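Local coordinates for protein fumarylacetoacetate hydrolase (Burkholderia xenovorans, PDB 5TI1) that probably hydrolyses fumarylacetoacetate to fumarate and acetoacetate, the last step of phenylalanine and tyrosine breakdown, with a magnesium ion bound in its C-terminal domain, at residues D96-A99 against A104-S107; G45-G50 against D63-L68. All blocks are in the same frame, centred on the assembly; numbering follows the deposited sequence.

Contact 1: D96-A99 against A104-S107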
ATOM      1  N   ASP B  96      -9.536  -4.706 -14.994  1.00 29.06           N
ATOM      2  CA  ASP B  96     -10.884  -4.588 -15.553  1.00 29.05           C
ATOM      3  C   ASP B  96     -11.462  -5.949 -15.932  1.00 31.38           C
ATOM      4  O   ASP B  96     -12.647  -6.212 -15.697  1.00 30.43           O
ATOM      5  CB  ASP B  96     -10.855  -3.654 -16.769  1.00 30.60           C
ATOM      6  CG  ASP B  96     -10.710  -2.187 -16.387  1.00 32.45           C
ATOM      7  OD1 ASP B  96     -10.789  -1.870 -15.190  1.00 35.36           O
ATOM      8  OD2 ASP B  96     -10.520  -1.353 -17.288  1.00 36.02           O
ATOM      9  N   PHE B  97     -10.651  -6.821 -16.542  1.00 33.14           N
ATOM     10  CA  PHE B  97     -11.141  -8.155 -16.882  1.00 30.58           C
ATOM     11  C   PHE B  97     -11.404  -8.993 -15.632  1.00 30.27           C
ATOM     12  O   PHE B  97     -12.426  -9.685 -15.547  1.00 31.18           O
ATOM     13  CB  PHE B  97     -10.151  -8.875 -17.804  1.00 30.96           C
ATOM     14  CG  PHE B  97     -10.390 -10.356 -17.885  1.00 38.49           C
ATOM     15  CD1 PHE B  97     -11.495 -10.850 -18.551  1.00 33.36           C
ATOM     16  CD2 PHE B  97      -9.530 -11.249 -17.263  1.00 36.70           C
ATOM     17  CE1 PHE B  97     -11.733 -12.213 -18.625  1.00 36.17           C
ATOM     18  CE2 PHE B  97      -9.767 -12.613 -17.324  1.00 36.05           C
ATOM     19  CZ  PHE B  97     -10.867 -13.095 -18.006  1.00 33.98           C
ATOM     20  N   ILE B  98     -10.486  -8.954 -14.659  1.00 29.14           N
ATOM     21  CA  ILE B  98     -10.701  -9.671 -13.400  1.00 34.17           C
ATOM     22  C   ILE B  98     -11.987  -9.204 -12.729  1.00 35.14           C
ATOM     23  O   ILE B  98     -12.802 -10.019 -12.265  1.00 30.84           O
ATOM     24  CB  ILE B  98      -9.488  -9.499 -12.466  1.00 28.41           C
ATOM     25  CG1 ILE B  98      -8.265 -10.223 -13.023  1.00 27.79           C
ATOM     26  CG2 ILE B  98      -9.800 -10.051 -11.099  1.00 30.40           C
ATOM     27  CD1 ILE B  98      -6.942  -9.812 -12.334  1.00 26.71           C
ATOM     28  N   ALA B  99     -12.205  -7.885 -12.694  1.00 28.57           N
ATOM     29  CA  ALA B  99     -13.399  -7.331 -12.058  1.00 28.72           C
ATOM     30  C   ALA B  99     -14.686  -7.917 -12.625  1.00 31.48           C
ATOM     31  O   ALA B  99     -15.716  -7.882 -11.947  1.00 34.67           O
ATOM     32  CB  ALA B  99     -13.416  -5.811 -12.206  1.00 28.59           C
ATOM     33  N   ALA B 104     -16.969 -14.840 -15.540  1.00 41.90           N
ATOM     34  CA  ALA B 104     -16.258 -14.384 -16.728  1.00 38.52           C
ATOM     35  C   ALA B 104     -14.948 -15.142 -16.912  1.00 41.92           C
ATOM     36  O   ALA B 104     -14.644 -15.605 -18.017  1.00 43.77           O
ATOM     37  CB  ALA B 104     -16.006 -12.878 -16.648  1.00 47.51           C
ATOM     38  N   TRP B 105     -14.159 -15.285 -15.837  1.00 36.28           N
ATOM     39  CA  TRP B 105     -12.884 -15.989 -15.954  1.00 37.31           C
ATOM     40  C   TRP B 105     -13.091 -17.392 -16.504  1.00 44.82           C
ATOM     41  O   TRP B 105     -12.285 -17.880 -17.308  1.00 41.04           O
ATOM     42  CB  TRP B 105     -12.172 -16.085 -14.603  1.00 34.84           C
ATOM     43  CG  TRP B 105     -12.224 -14.869 -13.748  1.00 40.42           C
ATOM     44  CD1 TRP B 105     -12.352 -13.575 -14.152  1.00 37.23           C
ATOM     45  CD2 TRP B 105     -12.152 -14.843 -12.324  1.00 35.30           C
ATOM     46  NE1 TRP B 105     -12.360 -12.739 -13.062  1.00 33.31           N
ATOM     47  CE2 TRP B 105     -12.244 -13.497 -11.925  1.00 32.43           C
ATOM     48  CE3 TRP B 105     -12.022 -15.831 -11.344  1.00 35.65           C
ATOM     49  CZ2 TRP B 105     -12.223 -13.113 -10.589  1.00 33.24           C
ATOM     50  CZ3 TRP B 105     -11.996 -15.450 -10.017  1.00 39.60           C
ATOM     51  CH2 TRP B 105     -12.095 -14.101  -9.651  1.00 34.98           C
ATOM     52  N   ARG B 106     -14.169 -18.054 -16.081  1.00 38.98           N
ATOM     53  CA  ARG B 106     -14.382 -19.438 -16.485  1.00 40.85           C
ATOM     54  C   ARG B 106     -14.926 -19.526 -17.901  1.00 42.45           C
ATOM     55  O   ARG B 106     -14.494 -20.387 -18.674  1.00 43.71           O
ATOM     56  CB  ARG B 106     -15.310 -20.129 -15.491  1.00 41.81           C
ATOM     57  CG  ARG B 106     -14.695 -20.260 -14.117  1.00 41.96           C
ATOM     58  CD  ARG B 106     -15.626 -20.952 -13.132  1.00 41.20           C
ATOM     59  NE  ARG B 106     -14.929 -21.241 -11.882  1.00 48.13           N
ATOM     60  CZ  ARG B 106     -15.468 -21.871 -10.844  1.00 51.65           C
ATOM     61  NH1 ARG B 106     -16.733 -22.273 -10.891  1.00 58.20           N
ATOM     62  NH2 ARG B 106     -14.742 -22.087  -9.753  1.00 46.52           N
ATOM     63  N   SER B 107     -15.864 -18.645 -18.261  1.00 42.56           N
ATOM     64  CA  SER B 107     -16.309 -18.550 -19.648  1.00 44.04           C
ATOM     65  C   SER B 107     -15.126 -18.404 -20.605  1.00 54.33           C
ATOM     66  O   SER B 107     -14.997 -19.162 -21.575  1.00 45.41           O
ATOM     67  CB  SER B 107     -17.271 -17.374 -19.808  1.00 43.84           C
ATOM     68  OG  SER B 107     -17.679 -17.237 -21.160  1.00 45.38           O
TER
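Ile-98 and Trp-105 mark the closest backbone approach of two consecutive helical segments, their CA atoms 7.2 Å apart, a spacing at which a large side chain from one helix can reach the main chain of the other. The indole does exactly that. Its NE1 donates a hydrogen bond of 2.9 Å to Ile-98 O, with an N-H...O angle of 152°. The carbonyl oxygen lies almost in the indole plane and is met on a lone pair, at a C=O...N angle of 115°, so the ring approaches edge-on from the flank of the carbonyl. Because the acceptor belongs to the short helix 95-99 and the donor to the first turn of helix 102-116, the bond joins two consecutive helices across the short link between them, within the N-terminal FAH family region, and it is the one hydrogen bond between the two segments. Apolar contacts extend the grip along the indole. Ile-98 CG2, the branch lying anti to the residue's own N, meets CZ2 of Trp-105 at 3.9 Å. Phe-97 reaches across with its ring tip, CZ coming to 4.1 Å from CA and 4.2 Å from CD1 of Trp-105. Its chi1 of 164° extends the ring toward the second helix, where the phenyl and pyrrole planes meet obliquely, centroids 5.6 Å apart. Elsewhere Trp-105 packs edge-to-face with Phe-253, while Phe-97 meets the ring of Phe-44, the first residue of strand 44-49. Val-146 and Val-369 cover Ile-98.

Contact 2: G45-G50 against D63-L68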
ATOM      1  N   GLY B  45      -1.854 -12.734 -18.607  1.00 29.75           N
ATOM      2  CA  GLY B  45      -0.816 -11.731 -18.492  1.00 28.72           C
ATOM      3  C   GLY B  45      -1.129 -10.528 -19.358  1.00 28.69           C
ATOM      4  O   GLY B  45      -2.164 -10.463 -20.025  1.00 33.61           O
ATOM      5  N   ILE B  46      -0.205  -9.570 -19.349  1.00 37.13           N
ATOM      6  CA  ILE B  46      -0.299  -8.345 -20.135  1.00 30.78           C
ATOM      7  C   ILE B  46       0.947  -8.268 -20.999  1.00 30.78           C
ATOM      8  O   ILE B  46       2.071  -8.279 -20.478  1.00 27.55           O
ATOM      9  CB  ILE B  46      -0.430  -7.099 -19.239  1.00 28.37           C
ATOM     10  CG1 ILE B  46      -1.752  -7.133 -18.453  1.00 33.17           C
ATOM     11  CG2 ILE B  46      -0.332  -5.823 -20.058  1.00 27.06           C
ATOM     12  CD1 ILE B  46      -2.988  -7.015 -19.313  1.00 32.69           C
ATOM     13  N   PHE B  47       0.757  -8.184 -22.315  1.00 29.08           N
ATOM     14  CA  PHE B  47       1.896  -8.215 -23.217  1.00 32.29           C
ATOM     15  C   PHE B  47       1.739  -7.177 -24.315  1.00 34.02           C
ATOM     16  O   PHE B  47       0.661  -6.624 -24.559  1.00 34.76           O
ATOM     17  CB  PHE B  47       2.089  -9.600 -23.858  1.00 30.49           C
ATOM     18  CG  PHE B  47       1.160  -9.861 -24.999  1.00 44.15           C
ATOM     19  CD1 PHE B  47      -0.164 -10.190 -24.764  1.00 32.32           C
ATOM     20  CD2 PHE B  47       1.600  -9.767 -26.308  1.00 43.12           C
ATOM     21  CE1 PHE B  47      -1.027 -10.420 -25.810  1.00 34.52           C
ATOM     22  CE2 PHE B  47       0.739 -10.006 -27.358  1.00 42.36           C
ATOM     23  CZ  PHE B  47      -0.577 -10.327 -27.108  1.00 34.77           C
ATOM     24  N   SER B  48       2.863  -6.923 -24.963  1.00 33.35           N
ATOM     25  CA  SER B  48       2.948  -6.178 -26.203  1.00 37.77           C
ATOM     26  C   SER B  48       4.035  -6.861 -27.018  1.00 39.61           C
ATOM     27  O   SER B  48       4.712  -7.770 -26.532  1.00 37.23           O
ATOM     28  CB  SER B  48       3.264  -4.706 -25.944  1.00 36.87           C
ATOM     29  OG  SER B  48       4.529  -4.591 -25.317  1.00 33.51           O
ATOM     30  N   ASP B  49       4.192  -6.446 -28.270  1.00 43.70           N
ATOM     31  CA  ASP B  49       5.152  -7.126 -29.132  1.00 41.67           C
ATOM     32  C   ASP B  49       5.751  -6.108 -30.098  1.00 43.17           C
ATOM     33  O   ASP B  49       5.491  -4.906 -29.999  1.00 45.96           O
ATOM     34  CB  ASP B  49       4.483  -8.308 -29.848  1.00 45.44           C
ATOM     35  CG  ASP B  49       3.577  -7.867 -30.982  1.00 53.14           C
ATOM     36  OD1 ASP B  49       2.976  -6.782 -30.887  1.00 58.60           O
ATOM     37  OD2 ASP B  49       3.472  -8.610 -31.979  1.00 63.06           O
ATOM     38  N   GLY B  50       6.566  -6.598 -31.039  1.00 47.05           N
ATOM     39  CA  GLY B  50       7.228  -5.706 -31.977  1.00 54.10           C
ATOM     40  C   GLY B  50       6.288  -5.085 -32.991  1.00 59.36           C
ATOM     41  O   GLY B  50       6.527  -3.966 -33.458  1.00 56.43           O
ATOM     42  N   ASP B  63       5.103 -22.227 -26.133  1.00 45.69           N
ATOM     43  CA  ASP B  63       6.056 -21.128 -26.204  1.00 47.41           C
ATOM     44  C   ASP B  63       5.454 -19.868 -26.833  1.00 45.58           C
ATOM     45  O   ASP B  63       6.195 -18.956 -27.207  1.00 40.69           O
ATOM     46  CB  ASP B  63       7.324 -21.573 -26.955  1.00 46.73           C
ATOM     47  CG  ASP B  63       7.053 -21.992 -28.392  1.00 57.92           C
ATOM     48  OD1 ASP B  63       5.935 -21.754 -28.895  1.00 66.04           O
ATOM     49  OD2 ASP B  63       7.967 -22.570 -29.031  1.00 62.17           O
ATOM     50  N   SER B  64       4.132 -19.791 -26.947  1.00 40.26           N
ATOM     51  CA  SER B  64       3.479 -18.677 -27.617  1.00 43.31           C
ATOM     52  C   SER B  64       2.514 -17.964 -26.664  1.00 42.36           C
ATOM     53  O   SER B  64       2.452 -18.251 -25.465  1.00 40.06           O
ATOM     54  CB  SER B  64       2.769 -19.169 -28.881  1.00 42.00           C
ATOM     55  OG  SER B  64       3.713 -19.578 -29.853  1.00 45.32           O
ATOM     56  N   ILE B  65       1.767 -17.011 -27.215  1.00 42.66           N
ATOM     57  CA  ILE B  65       0.795 -16.215 -26.473  1.00 45.76           C
ATOM     58  C   ILE B  65      -0.425 -16.039 -27.357  1.00 45.61           C
ATOM     59  O   ILE B  65      -0.293 -15.727 -28.545  1.00 39.77           O
ATOM     60  CB  ILE B  65       1.348 -14.828 -26.078  1.00 35.90           C
ATOM     61  CG1 ILE B  65       2.645 -14.945 -25.279  1.00 36.73           C
ATOM     62  CG2 ILE B  65       0.314 -14.037 -25.309  1.00 35.00           C
ATOM     63  CD1 ILE B  65       3.351 -13.584 -25.064  1.00 33.43           C
ATOM     64  N   VAL B  66      -1.607 -16.235 -26.792  1.00 39.11           N
ATOM     65  CA  VAL B  66      -2.847 -15.930 -27.491  1.00 41.93           C
ATOM     66  C   VAL B  66      -3.220 -14.478 -27.211  1.00 38.83           C
ATOM     67  O   VAL B  66      -3.318 -14.059 -26.052  1.00 38.37           O
ATOM     68  CB  VAL B  66      -3.975 -16.882 -27.071  1.00 41.10           C
ATOM     69  CG1 VAL B  66      -5.237 -16.504 -27.783  1.00 42.28           C
ATOM     70  CG2 VAL B  66      -3.596 -18.322 -27.387  1.00 46.87           C
ATOM     71  N   ASP B  67      -3.419 -13.708 -28.275  1.00 39.51           N
ATOM     72  CA  ASP B  67      -3.896 -12.332 -28.185  1.00 38.74           C
ATOM     73  C   ASP B  67      -5.406 -12.391 -27.987  1.00 39.44           C
ATOM     74  O   ASP B  67      -6.150 -12.659 -28.928  1.00 43.31           O
ATOM     75  CB  ASP B  67      -3.526 -11.569 -29.451  1.00 39.48           C
ATOM     76  CG  ASP B  67      -3.808 -10.078 -29.356  1.00 44.73           C
ATOM     77  OD1 ASP B  67      -4.746  -9.670 -28.638  1.00 38.21           O
ATOM     78  OD2 ASP B  67      -3.085  -9.308 -30.023  1.00 46.80           O
ATOM     79  N   LEU B  68      -5.872 -12.147 -26.761  1.00 38.22           N
ATOM     80  CA  LEU B  68      -7.308 -12.288 -26.507  1.00 43.72           C
ATOM     81  C   LEU B  68      -8.105 -11.206 -27.223  1.00 39.58           C
ATOM     82  O   LEU B  68      -9.197 -11.471 -27.734  1.00 50.06           O
ATOM     83  CB  LEU B  68      -7.599 -12.260 -25.009  1.00 40.07           C
ATOM     84  CG  LEU B  68      -6.914 -13.309 -24.140  1.00 42.72           C
ATOM     85  CD1 LEU B  68      -7.680 -13.433 -22.818  1.00 45.21           C
ATOM     86  CD2 LEU B  68      -6.810 -14.647 -24.874  1.00 38.62           C
TER
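With chi1 at 79°, Phe-47 holds its ring between its own backbone N and carbonyl carbon, while Ile-65 has CG2 trans to its backbone N, which places that methyl over the phenyl face. Both residues belong to the five-stranded antiparallel sheet of the N-terminal domain, in which strand 56-61 separates strands 44-49 and 64-67. The two segments are therefore next-but-one neighbours in a strongly curled sheet: their axes run at 97° to each other and approach to 9.3 Å, and the gap is bridged by side chains without any hydrogen bond across it. The principal meeting is a CH-pi contact. Ile-65 CG2 stands 4.0 Å from the centroid of the Phe-47 ring, displaced toward the rim beside CD1 and CE1. Leu-142 of strand 140-143 touches both residues, placing the pair in the concave interior formed as the sheet curls. Asp-67 approaches the same ring from its edge, where CB lies in the ring plane and the carboxylate is turned 85° from it. The carboxylate, although against the ring edge, is held by polar partners: Arg-56 NE forms a salt bridge with Asp-67 OD2 while its NH2 pairs with Asp-49 OD1, and one guanidinium thus spans both segments and probably offsets their like charges. Asp-67 is in addition the N-cap of helix 68-73, its OD1 accepting a hydrogen bond from the backbone N of Ala-70. Both oxygens are engaged, which should restrict rotation of the carboxylate, and its carbon, Asp-67 CG, rests 3.9 Å from Phe-47 CZ.

In the fold
Both contacts lie in the N-terminal domain and follow one another in series along the chain: contact 2 joins strands 44-49 and 64-67, and contact 1 then joins helix 95-99 to helix 102-116. Their centres are 18 Å apart, and their nearest atoms, at about 6 Å, do not touch. Phe-44, at the start of strand 44-49, meets Phe-97 of contact 1 and so links the curled sheet to the helical pair. Both contacts are buried and away from the metal and predicted substrate sites. One packs side chains between non-adjacent strands of the sheet, the other joins successive helices; helix 102-116 meets the C-terminal part of the chain through Phe-253 and Asp-294, and helix 95-99 through Val-369.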